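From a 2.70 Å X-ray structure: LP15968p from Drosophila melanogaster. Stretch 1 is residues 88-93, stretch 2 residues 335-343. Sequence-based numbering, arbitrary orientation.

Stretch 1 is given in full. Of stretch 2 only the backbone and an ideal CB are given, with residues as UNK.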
ATOM      1  N   ASN A  88       5.665 -15.034  -9.834  1.00 44.90           N
ATOM      2  CA  ASN A  88       4.893 -16.237 -10.124  1.00 32.73           C
ATOM      3  C   ASN A  88       3.455 -15.887 -10.477  1.00 39.66           C
ATOM      4  O   ASN A  88       2.826 -15.037  -9.838  1.00 43.53           O
ATOM      5  CB  ASN A  88       4.931 -17.201  -8.945  1.00 45.32           C
ATOM      6  CG  ASN A  88       6.339 -17.644  -8.613  1.00 63.07           C
ATOM      7  OD1 ASN A  88       6.816 -17.459  -7.488  1.00 73.40           O
ATOM      8  ND2 ASN A  88       7.023 -18.224  -9.597  1.00 68.14           N
ATOM      9  N   LEU A  89       2.936 -16.538 -11.506  1.00 30.96           N
ATOM     10  CA  LEU A  89       1.581 -16.281 -11.934  1.00 29.09           C
ATOM     11  C   LEU A  89       0.665 -16.235 -10.712  1.00 35.08           C
ATOM     12  O   LEU A  89       0.737 -17.093  -9.839  1.00 37.92           O
ATOM     13  CB  LEU A  89       1.124 -17.368 -12.903  1.00 27.72           C
ATOM     14  CG  LEU A  89      -0.095 -17.008 -13.753  1.00 25.28           C
ATOM     15  CD1 LEU A  89       0.323 -16.010 -14.815  1.00 13.61           C
ATOM     16  CD2 LEU A  89      -0.691 -18.239 -14.392  1.00 37.16           C
ATOM     17  N   LEU A  90      -0.175 -15.212 -10.656  1.00 32.38           N
ATOM     18  CA  LEU A  90      -1.196 -15.092  -9.624  1.00 37.57           C
ATOM     19  C   LEU A  90      -0.649 -14.805  -8.230  1.00 37.16           C
ATOM     20  O   LEU A  90      -1.396 -14.844  -7.256  1.00 32.35           O
ATOM     21  CB  LEU A  90      -2.117 -16.314  -9.613  1.00 34.00           C
ATOM     22  CG  LEU A  90      -3.046 -16.370 -10.830  1.00 36.50           C
ATOM     23  CD1 LEU A  90      -3.922 -17.617 -10.848  1.00 14.77           C
ATOM     24  CD2 LEU A  90      -3.894 -15.111 -10.864  1.00 30.07           C
ATOM     25  N   THR A  91       0.645 -14.517  -8.136  1.00 27.18           N
ATOM     26  CA  THR A  91       1.170 -13.927  -6.914  1.00 37.50           C
ATOM     27  C   THR A  91       0.886 -12.436  -6.923  1.00 38.00           C
ATOM     28  O   THR A  91       1.234 -11.752  -7.893  1.00 23.73           O
ATOM     29  CB  THR A  91       2.687 -14.121  -6.741  1.00 27.42           C
ATOM     30  OG1 THR A  91       2.980 -15.515  -6.563  1.00 22.27           O
ATOM     31  CG2 THR A  91       3.161 -13.357  -5.518  1.00 11.37           C
ATOM     32  N   PRO A  92       0.245 -11.937  -5.844  1.00 33.78           N
ATOM     33  CA  PRO A  92      -0.135 -10.530  -5.663  1.00 30.20           C
ATOM     34  C   PRO A  92       1.062  -9.623  -5.421  1.00 39.74           C
ATOM     35  O   PRO A  92       1.812  -9.835  -4.462  1.00 35.53           O
ATOM     36  CB  PRO A  92      -1.006 -10.552  -4.401  1.00 25.31           C
ATOM     37  CG  PRO A  92      -1.320 -11.999  -4.142  1.00 26.66           C
ATOM     38  CD  PRO A  92      -0.200 -12.779  -4.720  1.00 21.14           C
ATOM     39  N   PRO A  93       1.242  -8.612  -6.281  1.00 39.14           N
ATOM     40  CA  PRO A  93       2.211  -7.564  -5.963  1.00 37.27           C
ATOM     41  C   PRO A  93       1.563  -6.597  -4.982  1.00 40.09           C
ATOM     42  O   PRO A  93       0.374  -6.278  -5.080  1.00 30.83           O
ATOM     43  CB  PRO A  93       2.479  -6.876  -7.316  1.00 10.89           C
ATOM     44  CG  PRO A  93       1.423  -7.372  -8.248  1.00 19.51           C
ATOM     45  CD  PRO A  93       0.500  -8.325  -7.512  1.00 20.18           C
ATOM     46  N   UNK A 335      -4.110  -9.037   1.177  1.00 23.88           N
ATOM     47  CA  UNK A 335      -3.962  -9.103  -0.265  1.00 29.83           C
ATOM     48  C   UNK A 335      -4.310 -10.501  -0.770  1.00 35.53           C
ATOM     49  O   UNK A 335      -4.126 -10.818  -1.947  1.00 36.47           O
ATOM     50  CB  UNK A 335      -2.538  -8.722  -0.676  1.00 29.83           C
ATOM     51  N   UNK A 336      -4.816 -11.349   0.111  1.00 29.33           N
ATOM     52  CA  UNK A 336      -5.123 -12.706  -0.313  1.00 36.39           C
ATOM     53  C   UNK A 336      -6.588 -13.044  -0.258  1.00 37.70           C
ATOM     54  O   UNK A 336      -6.992 -14.118  -0.702  1.00 20.18           O
ATOM     55  CB  UNK A 336      -4.348 -13.705   0.548  1.00 36.39           C
ATOM     56  N   UNK A 337      -7.381 -12.108   0.258  1.00 35.39           N
ATOM     57  CA  UNK A 337      -8.820 -12.307   0.314  1.00 31.97           C
ATOM     58  C   UNK A 337      -9.442 -12.250  -1.060  1.00 27.77           C
ATOM     59  O   UNK A 337      -8.812 -11.826  -2.039  1.00 39.67           O
ATOM     60  CB  UNK A 337      -9.469 -11.262   1.223  1.00 31.97           C
ATOM     61  N   UNK A 338     -10.691 -12.688  -1.120  1.00 34.61           N
ATOM     62  CA  UNK A 338     -11.446 -12.653  -2.354  1.00 41.11           C
ATOM     63  C   UNK A 338     -11.047 -13.746  -3.320  1.00 24.51           C
ATOM     64  O   UNK A 338     -10.914 -14.912  -2.938  1.00 26.54           O
ATOM     65  CB  UNK A 338     -11.280 -11.289  -3.026  1.00 41.11           C
ATOM     66  N   UNK A 339     -10.865 -13.356  -4.577  1.00 19.50           N
ATOM     67  CA  UNK A 339     -10.583 -14.308  -5.636  1.00 34.05           C
ATOM     68  C   UNK A 339      -9.490 -13.807  -6.541  1.00 35.38           C
ATOM     69  O   UNK A 339      -8.962 -12.701  -6.381  1.00 33.30           O
ATOM     70  CB  UNK A 339     -11.845 -14.599  -6.450  1.00 34.05           C
ATOM     71  N   UNK A 340      -9.161 -14.653  -7.502  1.00 28.38           N
ATOM     72  CA  UNK A 340      -8.143 -14.343  -8.475  1.00 31.60           C
ATOM     73  C   UNK A 340      -8.258 -15.377  -9.570  1.00 39.54           C
ATOM     74  O   UNK A 340      -8.827 -16.459  -9.347  1.00 26.16           O
ATOM     75  CB  UNK A 340      -6.745 -14.323  -7.855  1.00 31.60           C
ATOM     76  N   UNK A 341      -7.754 -15.032 -10.755  1.00 22.44           N
ATOM     77  CA  UNK A 341      -7.873 -15.922 -11.892  1.00 16.97           C
ATOM     78  C   UNK A 341      -7.352 -15.383 -13.203  1.00 25.36           C
ATOM     79  O   UNK A 341      -6.678 -14.348 -13.272  1.00 17.30           O
ATOM     80  CB  UNK A 341      -9.343 -16.305 -12.072  1.00 16.97           C
ATOM     81  N   UNK A 342      -7.676 -16.110 -14.261  1.00 35.72           N
ATOM     82  CA  UNK A 342      -7.190 -15.774 -15.582  1.00 36.16           C
ATOM     83  C   UNK A 342      -8.332 -15.583 -16.539  1.00 38.38           C
ATOM     84  O   UNK A 342      -9.277 -16.377 -16.571  1.00 42.35           O
ATOM     85  CB  UNK A 342      -6.240 -16.855 -16.101  1.00 36.16           C
ATOM     86  N   UNK A 343      -8.244 -14.518 -17.320  1.00 29.54           N
ATOM     87  CA  UNK A 343      -9.135 -14.356 -18.445  1.00 30.98           C
ATOM     88  C   UNK A 343      -8.286 -14.746 -19.632  1.00 37.14           C
ATOM     89  O   UNK A 343      -7.230 -14.158 -19.897  1.00 28.75           O
ATOM     90  CB  UNK A 343      -9.707 -12.942 -18.560  1.00 30.98           C
TER

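At position 335 the CA-to-CB bond points toward stretch 1, and the ideal CB lies 4.4 Å from P92 CB. A proline ring so close favours a small or slim apolar group. The deposited residue is A335: its methyl makes the apolar contact with P92, while P92 CG lies 3.8 Å from A335 O.

Position 336 (-115/-5) sends its CA-to-CB bond sideways, and the ideal CB has no close neighbour in stretch 1. Only a side chain with some reach could touch P92 from here, and a long aliphatic, an aromatic or an imidazole would all be plausible. It is H336. With chi1 at -63° (m), the ring swings inward until CE1 is 3.7 Å from P92 CG, an oblique approach; NE2 is hydrogen-bonded elsewhere in the structure.

Positions 337, 338 and 339 are out of reach, so stretch 1 places no demand on them. At 338 the backbone itself is informative: the positive phi of 76° favours glycine, and G338 is found. The neighbours are I337 and I339.

Position 340 points toward stretch 1. Its ideal CB is 4.2 Å from L90 CD2, so the first part of the side chain should tolerate an apolar neighbour. Farther out lies L90 O, a carbonyl at the third residue of the type II turn from N88 to T91; the turn's own bond, T91 N to N88 O (2.8 Å), does not use it. A long aliphatic would suit the leucine, but a long chain ending in a donor, lysine or arginine, could also use the oxygen. K340 does both: with chi1 p and the remaining chi angles t, its extended chain passes L90, K340 CD standing 3.9 Å from L90 CB, and K340 NZ donates a hydrogen bond to L90 O at 2.8 Å.

At 341 the CA-to-CB direction is away, so stretch 1 does not select a side chain; the nearly fully extended angles (176/-169) are readily adopted by glycine. G341 contributes its backbone, with O 3.8 Å from L90 CD2.

Position 342 points sideways, its ideal CB 6.0 Å from L89 CD2, but the methyls of L89 and L90 offer an apolar surface to a branched or long aliphatic such as leucine, isoleucine or methionine. L342, in the m,t rotamer, reaches both: its CD1 is 4.0 Å from L89 CD2, and its CD2 is 4.4 Å from L90 CD2.

Position 343 is out of reach; its strand angles (-102/120) suit many residues, including the deposited V343.

Stretch 2 335-343: AHIGIKGLV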
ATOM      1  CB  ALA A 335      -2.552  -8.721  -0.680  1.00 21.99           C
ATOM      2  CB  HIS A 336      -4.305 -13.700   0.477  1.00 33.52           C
ATOM      3  CG  HIS A 336      -2.835 -13.557   0.245  1.00 47.52           C
ATOM      4  ND1 HIS A 336      -2.227 -13.971  -0.921  1.00 49.49           N
ATOM      5  CD2 HIS A 336      -1.859 -13.021   1.014  1.00 39.36           C
ATOM      6  CE1 HIS A 336      -0.931 -13.715  -0.849  1.00 42.48           C
ATOM      7  NE2 HIS A 336      -0.683 -13.139   0.313  1.00 41.13           N
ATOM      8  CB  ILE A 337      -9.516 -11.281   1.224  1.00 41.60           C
ATOM      9  CG1 ILE A 337      -9.384  -9.875   0.640  1.00 42.07           C
ATOM     10  CG2 ILE A 337      -8.962 -11.364   2.651  1.00 36.72           C
ATOM     11  CD1 ILE A 337      -9.930  -8.802   1.553  1.00 38.94           C
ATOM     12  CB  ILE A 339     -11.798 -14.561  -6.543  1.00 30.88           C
ATOM     13  CG1 ILE A 339     -12.274 -13.230  -7.141  1.00 35.02           C
ATOM     14  CG2 ILE A 339     -12.898 -15.306  -5.779  1.00 23.03           C
ATOM     15  CD1 ILE A 339     -13.434 -13.342  -8.127  1.00 27.15           C
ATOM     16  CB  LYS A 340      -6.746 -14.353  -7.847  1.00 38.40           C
ATOM     17  CG  LYS A 340      -6.253 -15.681  -7.297  1.00 27.91           C
ATOM     18  CD  LYS A 340      -4.795 -15.524  -6.876  1.00 22.72           C
ATOM     19  CE  LYS A 340      -4.241 -16.755  -6.203  1.00 16.94           C
ATOM     20  NZ  LYS A 340      -2.927 -16.430  -5.580  1.00 22.65           N
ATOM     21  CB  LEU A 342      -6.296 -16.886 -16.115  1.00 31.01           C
ATOM     22  CG  LEU A 342      -5.097 -17.255 -15.239  1.00 30.35           C
ATOM     23  CD1 LEU A 342      -4.445 -18.499 -15.808  1.00 30.84           C
ATOM     24  CD2 LEU A 342      -4.091 -16.100 -15.109  1.00 27.79           C
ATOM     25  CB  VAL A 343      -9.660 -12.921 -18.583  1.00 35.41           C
ATOM     26  CG1 VAL A 343     -10.496 -12.780 -19.847  1.00 12.22           C
ATOM     27  CG2 VAL A 343     -10.453 -12.536 -17.343  1.00 28.11           C
TER
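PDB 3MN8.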